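Putative DNA-binding protein (Bacteroides fragilis, PDB 3BS3) probably binds DNA, as a small all-helical protein of the XRE (Cro/C1-type) helix-turn-helix family. Local coordinates at residues R27-Q32 and V56-L61; N13-V18 and R42-K47. One frame throughout, in Å; residues are numbered along the deposited sequence.

Contact 1 (R27-Q32 and V56-L61)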
ATOM      1  N   ARG A  27      16.482   7.188  -9.413  1.00 28.26           N
ATOM      2  CA  ARG A  27      16.249   7.583 -10.806  0.50 28.51           C
ATOM      3  C   ARG A  27      15.846   6.385 -11.658  1.00 28.17           C
ATOM      4  O   ARG A  27      14.897   6.455 -12.436  1.00 28.11           O
ATOM      5  CB  ARG A  27      17.498   8.236 -11.413  0.50 28.74           C
ATOM      6  CG  ARG A  27      17.320   8.622 -12.881  0.50 30.67           C
ATOM      7  CD  ARG A  27      18.481   8.139 -13.728  0.50 34.95           C
ATOM      8  NE  ARG A  27      19.547   9.134 -13.847  0.50 36.67           N
ATOM      9  CZ  ARG A  27      20.766   8.882 -14.323  0.50 37.12           C
ATOM     10  NH1 ARG A  27      21.660   9.856 -14.394  0.50 36.54           N
ATOM     11  NH2 ARG A  27      21.098   7.659 -14.718  0.50 37.26           N
ATOM     12  N   TRP A  28      16.577   5.280 -11.497  1.00 27.53           N
ATOM     13  CA  TRP A  28      16.290   4.083 -12.260  1.00 27.48           C
ATOM     14  C   TRP A  28      14.873   3.597 -11.966  1.00 27.72           C
ATOM     15  O   TRP A  28      14.096   3.291 -12.877  1.00 26.78           O
ATOM     16  CB  TRP A  28      17.327   2.999 -11.937  1.00 29.17           C
ATOM     17  CG  TRP A  28      17.042   1.724 -12.672  1.00 28.96           C
ATOM     18  CD1 TRP A  28      17.411   1.420 -13.959  1.00 33.43           C
ATOM     19  CD2 TRP A  28      16.275   0.619 -12.201  1.00 30.27           C
ATOM     20  NE1 TRP A  28      16.937   0.181 -14.303  1.00 33.29           N
ATOM     21  CE2 TRP A  28      16.246  -0.341 -13.247  1.00 29.37           C
ATOM     22  CE3 TRP A  28      15.637   0.325 -10.987  1.00 31.91           C
ATOM     23  CZ2 TRP A  28      15.593  -1.567 -13.122  1.00 32.49           C
ATOM     24  CZ3 TRP A  28      14.977  -0.915 -10.859  1.00 34.21           C
ATOM     25  CH2 TRP A  28      14.962  -1.833 -11.930  1.00 31.16           C
ATOM     26  N   LEU A  29      14.529   3.559 -10.685  1.00 26.36           N
ATOM     27  CA  LEU A  29      13.221   3.026 -10.303  1.00 27.18           C
ATOM     28  C   LEU A  29      12.102   3.914 -10.856  1.00 27.21           C
ATOM     29  O   LEU A  29      11.119   3.422 -11.399  1.00 27.49           O
ATOM     30  CB  LEU A  29      13.118   2.880  -8.785  1.00 27.02           C
ATOM     31  CG  LEU A  29      11.787   2.293  -8.293  1.00 28.55           C
ATOM     32  CD1 LEU A  29      11.533   0.890  -8.879  1.00 28.65           C
ATOM     33  CD2 LEU A  29      11.738   2.276  -6.745  1.00 28.20           C
ATOM     34  N   ALA A  30      12.273   5.224 -10.724  1.00 26.80           N
ATOM     35  CA  ALA A  30      11.300   6.188 -11.235  1.00 27.63           C
ATOM     36  C   ALA A  30      11.109   5.993 -12.726  1.00 28.21           C
ATOM     37  O   ALA A  30       9.973   5.954 -13.194  1.00 28.32           O
ATOM     38  CB  ALA A  30      11.743   7.619 -10.924  1.00 28.07           C
ATOM     39  N   GLU A  31      12.213   5.858 -13.470  1.00 28.02           N
ATOM     40  CA  GLU A  31      12.136   5.656 -14.920  1.00 30.66           C
ATOM     41  C   GLU A  31      11.387   4.366 -15.274  1.00 30.41           C
ATOM     42  O   GLU A  31      10.527   4.365 -16.155  1.00 31.10           O
ATOM     43  CB  GLU A  31      13.534   5.716 -15.567  1.00 30.42           C
ATOM     44  CG  GLU A  31      14.078   7.151 -15.600  1.00 32.98           C
ATOM     45  CD  GLU A  31      15.516   7.310 -16.117  1.00 34.23           C
ATOM     46  OE1 GLU A  31      16.249   6.309 -16.286  1.00 40.63           O
ATOM     47  OE2 GLU A  31      15.913   8.476 -16.317  1.00 39.15           O
ATOM     48  N   GLN A  32      11.696   3.280 -14.567  1.00 30.67           N
ATOM     49  CA  GLN A  32      11.006   2.006 -14.805  1.00 31.92           C
ATOM     50  C   GLN A  32       9.512   2.061 -14.502  1.00 32.72           C
ATOM     51  O   GLN A  32       8.715   1.370 -15.137  1.00 33.85           O
ATOM     52  CB  GLN A  32      11.654   0.884 -13.996  1.00 31.65           C
ATOM     53  CG  GLN A  32      13.049   0.581 -14.453  1.00 33.64           C
ATOM     54  CD  GLN A  32      13.068   0.048 -15.872  1.00 37.66           C
ATOM     55  OE1 GLN A  32      12.373  -0.924 -16.193  1.00 42.53           O
ATOM     56  NE2 GLN A  32      13.842   0.681 -16.721  1.00 38.22           N
ATOM     57  N   VAL A  56       3.888  -4.005  -5.490  1.00 26.43           N
ATOM     58  CA  VAL A  56       4.101  -5.230  -6.274  1.00 27.34           C
ATOM     59  C   VAL A  56       4.990  -4.965  -7.503  1.00 27.35           C
ATOM     60  O   VAL A  56       5.902  -5.775  -7.798  1.00 28.23           O
ATOM     61  CB  VAL A  56       2.770  -5.908  -6.701  1.00 27.81           C
ATOM     62  CG1 VAL A  56       3.019  -7.045  -7.707  1.00 28.23           C
ATOM     63  CG2 VAL A  56       2.056  -6.442  -5.467  1.00 28.23           C
ATOM     64  N   LYS A  57       4.740  -3.867  -8.221  1.00 26.53           N
ATOM     65  CA  LYS A  57       5.577  -3.549  -9.392  0.50 27.71           C
ATOM     66  C   LYS A  57       7.015  -3.247  -8.961  1.00 27.39           C
ATOM     67  O   LYS A  57       7.972  -3.704  -9.610  1.00 27.23           O
ATOM     68  CB  LYS A  57       4.998  -2.391 -10.219  0.50 28.54           C
ATOM     69  CG  LYS A  57       5.055  -2.587 -11.754  0.50 31.15           C
ATOM     70  CD  LYS A  57       6.450  -2.821 -12.317  0.50 33.45           C
ATOM     71  CE  LYS A  57       6.513  -2.630 -13.836  0.50 33.91           C
ATOM     72  NZ  LYS A  57       6.539  -1.186 -14.234  0.50 36.42           N
ATOM     73  N   VAL A  58       7.189  -2.500  -7.873  1.00 26.16           N
ATOM     74  CA  VAL A  58       8.546  -2.234  -7.380  1.00 26.58           C
ATOM     75  C   VAL A  58       9.271  -3.544  -7.065  1.00 26.24           C
ATOM     76  O   VAL A  58      10.462  -3.726  -7.386  1.00 26.10           O
ATOM     77  CB  VAL A  58       8.513  -1.357  -6.118  1.00 26.37           C
ATOM     78  CG1 VAL A  58       9.927  -1.186  -5.526  1.00 28.55           C
ATOM     79  CG2 VAL A  58       7.909   0.044  -6.400  1.00 27.27           C
ATOM     80  N   ALA A  59       8.555  -4.449  -6.412  1.00 27.02           N
ATOM     81  CA  ALA A  59       9.134  -5.751  -6.022  1.00 27.50           C
ATOM     82  C   ALA A  59       9.550  -6.552  -7.271  1.00 28.17           C
ATOM     83  O   ALA A  59      10.636  -7.163  -7.300  1.00 27.76           O
ATOM     84  CB  ALA A  59       8.145  -6.522  -5.164  1.00 28.52           C
ATOM     85  N   GLU A  60       8.702  -6.533  -8.293  1.00 27.71           N
ATOM     86  CA  GLU A  60       9.006  -7.234  -9.546  0.60 28.19           C
ATOM     87  C   GLU A  60      10.293  -6.670 -10.142  1.00 27.93           C
ATOM     88  O   GLU A  60      11.198  -7.433 -10.547  1.00 28.46           O
ATOM     89  CB  GLU A  60       7.843  -7.119 -10.537  0.60 28.62           C
ATOM     90  CG  GLU A  60       6.669  -7.999 -10.153  0.60 31.55           C
ATOM     91  CD  GLU A  60       5.377  -7.687 -10.901  0.60 36.27           C
ATOM     92  OE1 GLU A  60       5.312  -6.698 -11.671  0.60 38.11           O
ATOM     93  OE2 GLU A  60       4.409  -8.445 -10.698  0.60 37.55           O
ATOM     94  N   LEU A  61      10.389  -5.344 -10.165  1.00 26.82           N
ATOM     95  CA  LEU A  61      11.562  -4.650 -10.735  1.00 26.99           C
ATOM     96  C   LEU A  61      12.853  -4.916  -9.956  1.00 28.04           C
ATOM     97  O   LEU A  61      13.935  -4.978 -10.559  1.00 28.75           O
ATOM     98  CB  LEU A  61      11.310  -3.141 -10.807  1.00 27.32           C
ATOM     99  CG  LEU A  61      10.294  -2.683 -11.850  1.00 27.08           C
ATOM    100  CD1 LEU A  61       9.967  -1.231 -11.660  1.00 29.13           C
ATOM    101  CD2 LEU A  61      10.843  -2.924 -13.272  1.00 27.70           C
TER
HETATM  102  O   HOH W   1       8.761  -1.292 -15.974  1.00 60.75           O
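L29 lies nearest V58 and Q32 nearest L61, judged by CA, where the helical segments R27-Q32 and V56-L61 pair, the L29 and V58 CA atoms lying 7.6 Å apart. The two short axes approach to 10.9 Å at 118° between their N-to-C directions; at that axial separation the contacts are made by side chains, in one case onto a backbone oxygen. L61 contributes most: its CD1 comes within 3.6 Å of Q32 CB and also meets L29 CD1, while CD2 lies near Q32 OE1. The W28 side chain runs obliquely to L61. Its CG is anti to the backbone N (chi1 178°). At the far end of the indole, CH2 lies 3.6 Å from L61 O, which sits at the ring edge near its plane; Q32 CG covers one face of that ring, offset toward the rim. Deeper in, L29 CD2 meets V58 CG1 at 4.1 Å, the two side chains crossing at about a right angle. A water bridge from Q32 O to K57 NZ is doubtful, since it depends on one of two K57 conformers. M33 touches both V58 and L61, and I40 packs on L29. Helix 26-33 is thus joined to helix 52-62 across the helical bundle of the XRE-type helix-turn-helix domain.

Contact 2 (N13-V18 and R42-K47); sequences NRIKVV and RWCSNK
N13 meets W43 and N46 at the N-terminal approach to helix 15-21. Its CB lies 4.1 Å from N46 OD1. CG stands between the backbone N and the carbonyl carbon (chi1 77°), and from it the amide branches two ways. OD1 turns back to accept from I15 N on a lone pair, closing an Asx turn; a water that accepts from K16 N also lies 2.8 Å from N13 OD1. ND2 donates to W43 O at 2.9 Å, with that oxygen close to the N13 amide plane. N46 N reaches W43 O from the opposite face of the carbonyl plane. The N46 amide in turn pairs with the N13 backbone: N13 N donates almost straight (178°) to N46 OD1 at 2.9 Å, and N46 ND2 donates to N13 O at 3.1 Å. The Q49 amide binds both side chains, its NE2 giving to N46 OD1 and its OE1 taking from N13 ND2. Beside this polar cluster, I15 CG2 touches C44 SG at 3.9 Å and I15 CD1 approaches W43 CE3. N46 has positive phi (60°), and the bonds N46 N to W43 O and K47 N to R42 O complete a Schellman motif ending helix 37-44, here joined to an Asx turn leading into helix 15-21.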
ATOM      1  N   ASN A  13       7.614   1.384   4.479  1.00 25.75           N
ATOM      2  CA  ASN A  13       8.202   0.586   3.436  1.00 24.83           C
ATOM      3  C   ASN A  13       9.719   0.494   3.583  1.00 25.09           C
ATOM      4  O   ASN A  13      10.320   1.305   4.270  1.00 25.43           O
ATOM      5  CB  ASN A  13       7.793   1.122   2.056  1.00 24.89           C
ATOM      6  CG  ASN A  13       8.565   2.373   1.658  1.00 24.55           C
ATOM      7  OD1 ASN A  13       9.754   2.297   1.335  1.00 24.27           O
ATOM      8  ND2 ASN A  13       7.880   3.524   1.647  1.00 25.01           N
ATOM      9  N   ARG A  14      10.292  -0.490   2.908  1.00 24.45           N
ATOM     10  CA  ARG A  14      11.740  -0.744   2.943  1.00 25.59           C
ATOM     11  C   ARG A  14      12.396  -0.472   1.610  1.00 26.45           C
ATOM     12  O   ARG A  14      13.485  -0.995   1.323  1.00 26.05           O
ATOM     13  CB  ARG A  14      12.012  -2.205   3.363  1.00 25.09           C
ATOM     14  CG  ARG A  14      11.420  -2.593   4.674  1.00 26.48           C
ATOM     15  CD  ARG A  14      11.850  -3.991   5.084  1.00 24.90           C
ATOM     16  NE  ARG A  14      13.299  -4.072   5.327  1.00 23.57           N
ATOM     17  CZ  ARG A  14      14.158  -4.751   4.559  1.00 24.36           C
ATOM     18  NH1 ARG A  14      13.742  -5.385   3.465  1.00 25.25           N
ATOM     19  NH2 ARG A  14      15.451  -4.790   4.876  1.00 24.09           N
ATOM     20  N   ILE A  15      11.752   0.343   0.770  1.00 25.20           N
ATOM     21  CA  ILE A  15      12.273   0.533  -0.582  1.00 26.05           C
ATOM     22  C   ILE A  15      13.695   1.086  -0.576  1.00 25.68           C
ATOM     23  O   ILE A  15      14.530   0.676  -1.374  1.00 26.43           O
ATOM     24  CB  ILE A  15      11.307   1.408  -1.445  1.00 25.29           C
ATOM     25  CG1 ILE A  15      10.004   0.621  -1.644  1.00 25.98           C
ATOM     26  CG2 ILE A  15      11.953   1.745  -2.780  1.00 27.55           C
ATOM     27  CD1 ILE A  15       8.863   1.505  -2.187  1.00 26.28           C
ATOM     28  N   LYS A  16      14.013   2.006   0.336  1.00 25.20           N
ATOM     29  CA  LYS A  16      15.356   2.583   0.326  0.50 25.61           C
ATOM     30  C   LYS A  16      16.420   1.511   0.592  1.00 25.39           C
ATOM     31  O   LYS A  16      17.459   1.487  -0.074  1.00 24.57           O
ATOM     32  CB  LYS A  16      15.454   3.700   1.359  0.50 25.85           C
ATOM     33  CG  LYS A  16      16.734   4.549   1.248  0.50 26.49           C
ATOM     34  CD  LYS A  16      16.793   5.557   2.389  0.50 30.14           C
ATOM     35  CE  LYS A  16      16.975   4.851   3.736  0.50 31.40           C
ATOM     36  NZ  LYS A  16      18.401   4.448   4.031  0.50 33.62           N
ATOM     37  N   VAL A  17      16.153   0.624   1.553  1.00 25.62           N
ATOM     38  CA  VAL A  17      17.139  -0.399   1.913  1.00 26.32           C
ATOM     39  C   VAL A  17      17.291  -1.381   0.758  1.00 27.02           C
ATOM     40  O   VAL A  17      18.415  -1.738   0.369  1.00 26.54           O
ATOM     41  CB  VAL A  17      16.736  -1.146   3.201  1.00 26.94           C
ATOM     42  CG1 VAL A  17      17.665  -2.348   3.439  1.00 27.01           C
ATOM     43  CG2 VAL A  17      16.803  -0.167   4.379  1.00 27.11           C
ATOM     44  N   VAL A  18      16.167  -1.817   0.212  1.00 26.77           N
ATOM     45  CA  VAL A  18      16.216  -2.815  -0.867  1.00 27.06           C
ATOM     46  C   VAL A  18      16.870  -2.238  -2.136  1.00 27.33           C
ATOM     47  O   VAL A  18      17.634  -2.938  -2.801  1.00 27.45           O
ATOM     48  CB  VAL A  18      14.863  -3.483  -1.122  1.00 27.26           C
ATOM     49  CG1 VAL A  18      14.980  -4.479  -2.304  1.00 28.88           C
ATOM     50  CG2 VAL A  18      14.371  -4.192   0.161  1.00 28.00           C
ATOM     51  N   ARG A  42      10.277  10.283  -2.051  1.00 24.83           N
ATOM     52  CA  ARG A  42       9.351  10.410  -0.922  1.00 24.47           C
ATOM     53  C   ARG A  42       8.935   9.037  -0.376  1.00 24.81           C
ATOM     54  O   ARG A  42       8.761   8.873   0.833  1.00 25.90           O
ATOM     55  CB  ARG A  42       8.140  11.243  -1.301  1.00 23.90           C
ATOM     56  CG  ARG A  42       8.487  12.751  -1.396  1.00 24.84           C
ATOM     57  CD  ARG A  42       7.312  13.555  -1.873  1.00 26.97           C
ATOM     58  NE  ARG A  42       6.187  13.495  -0.939  1.00 31.11           N
ATOM     59  CZ  ARG A  42       6.070  14.226   0.171  1.00 33.14           C
ATOM     60  NH1 ARG A  42       7.005  15.094   0.528  1.00 34.22           N
ATOM     61  NH2 ARG A  42       4.996  14.085   0.936  1.00 35.41           N
ATOM     62  N   TRP A  43       8.779   8.060  -1.253  1.00 24.57           N
ATOM     63  CA  TRP A  43       8.589   6.690  -0.766  1.00 24.12           C
ATOM     64  C   TRP A  43       9.835   6.250   0.009  1.00 24.85           C
ATOM     65  O   TRP A  43       9.727   5.657   1.096  1.00 26.04           O
ATOM     66  CB  TRP A  43       8.372   5.701  -1.913  1.00 24.69           C
ATOM     67  CG  TRP A  43       7.127   5.916  -2.696  1.00 24.07           C
ATOM     68  CD1 TRP A  43       6.109   6.776  -2.401  1.00 26.01           C
ATOM     69  CD2 TRP A  43       6.762   5.253  -3.900  1.00 25.73           C
ATOM     70  NE1 TRP A  43       5.123   6.698  -3.360  1.00 27.41           N
ATOM     71  CE2 TRP A  43       5.504   5.768  -4.293  1.00 25.36           C
ATOM     72  CE3 TRP A  43       7.377   4.267  -4.689  1.00 27.74           C
ATOM     73  CZ2 TRP A  43       4.841   5.341  -5.455  1.00 26.51           C
ATOM     74  CZ3 TRP A  43       6.711   3.829  -5.852  1.00 27.32           C
ATOM     75  CH2 TRP A  43       5.460   4.380  -6.218  1.00 26.17           C
ATOM     76  N   CYS A  44      11.022   6.547  -0.536  1.00 25.45           N
ATOM     77  CA  CYS A  44      12.269   6.051   0.089  1.00 26.34           C
ATOM     78  C   CYS A  44      12.434   6.612   1.497  1.00 25.74           C
ATOM     79  O   CYS A  44      12.881   5.908   2.423  1.00 25.57           O
ATOM     80  CB  CYS A  44      13.492   6.391  -0.755  1.00 27.60           C
ATOM     81  SG  CYS A  44      13.582   5.248  -2.085  1.00 33.50           S
ATOM     82  N   SER A  45      12.095   7.894   1.662  1.00 25.72           N
ATOM     83  CA  SER A  45      12.201   8.544   2.957  1.00 25.72           C
ATOM     84  C   SER A  45      10.988   8.270   3.851  1.00 25.90           C
ATOM     85  O   SER A  45      10.910   8.762   4.972  1.00 25.30           O
ATOM     86  CB  SER A  45      12.365  10.048   2.758  1.00 26.68           C
ATOM     87  OG  SER A  45      11.178  10.587   2.208  1.00 27.73           O
ATOM     88  N   ASN A  46      10.036   7.491   3.337  1.00 25.20           N
ATOM     89  CA  ASN A  46       8.780   7.205   4.054  1.00 25.36           C
ATOM     90  C   ASN A  46       7.947   8.450   4.385  1.00 25.10           C
ATOM     91  O   ASN A  46       7.197   8.479   5.390  1.00 26.27           O
ATOM     92  CB  ASN A  46       9.020   6.338   5.308  1.00 25.20           C
ATOM     93  CG  ASN A  46       9.119   4.865   4.964  1.00 27.10           C
ATOM     94  OD1 ASN A  46       8.117   4.222   4.655  1.00 26.09           O
ATOM     95  ND2 ASN A  46      10.333   4.329   5.007  1.00 26.69           N
ATOM     96  N   LYS A  47       8.109   9.497   3.561  1.00 24.48           N
ATOM     97  CA  LYS A  47       7.276  10.701   3.630  0.50 25.15           C
ATOM     98  C   LYS A  47       5.921  10.490   2.962  1.00 25.05           C
ATOM     99  O   LYS A  47       4.942  11.161   3.305  1.00 25.64           O
ATOM    100  CB  LYS A  47       7.979  11.895   2.976  0.50 24.97           C
ATOM    101  CG  LYS A  47       9.268  12.309   3.650  0.50 25.33           C
ATOM    102  CD  LYS A  47       9.746  13.656   3.136  0.50 25.45           C
ATOM    103  CE  LYS A  47      11.219  13.867   3.451  0.50 26.08           C
ATOM    104  NZ  LYS A  47      11.601  15.296   3.269  0.50 25.09           N
TER
HETATM  105  O   HOH W   2      12.200   3.223   2.311  1.00 20.03           O

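The centres of contacts 1 and 2 are about 12 Å apart, on opposite sides of the chain's centre, and their segments alternate along the sequence: 13-18, 27-32, 42-47, 56-61. Each contact therefore joins a helix to the next but one, helix 15-21 to helix 37-44 and helix 26-33 to helix 52-62, so the two connections interlock. They also touch directly: L29 CD2 lies 4.0 Å from I15 CG2, and V58 CG2 lies 4.0 Å from W43 CZ3. The apolar side chains of all four helices thus form one continuous interior. Helices 26-33 and 37-44, consecutive in the chain, are consistent with the family's helix-turn-helix pair, packed with helices 15-21 and 52-62.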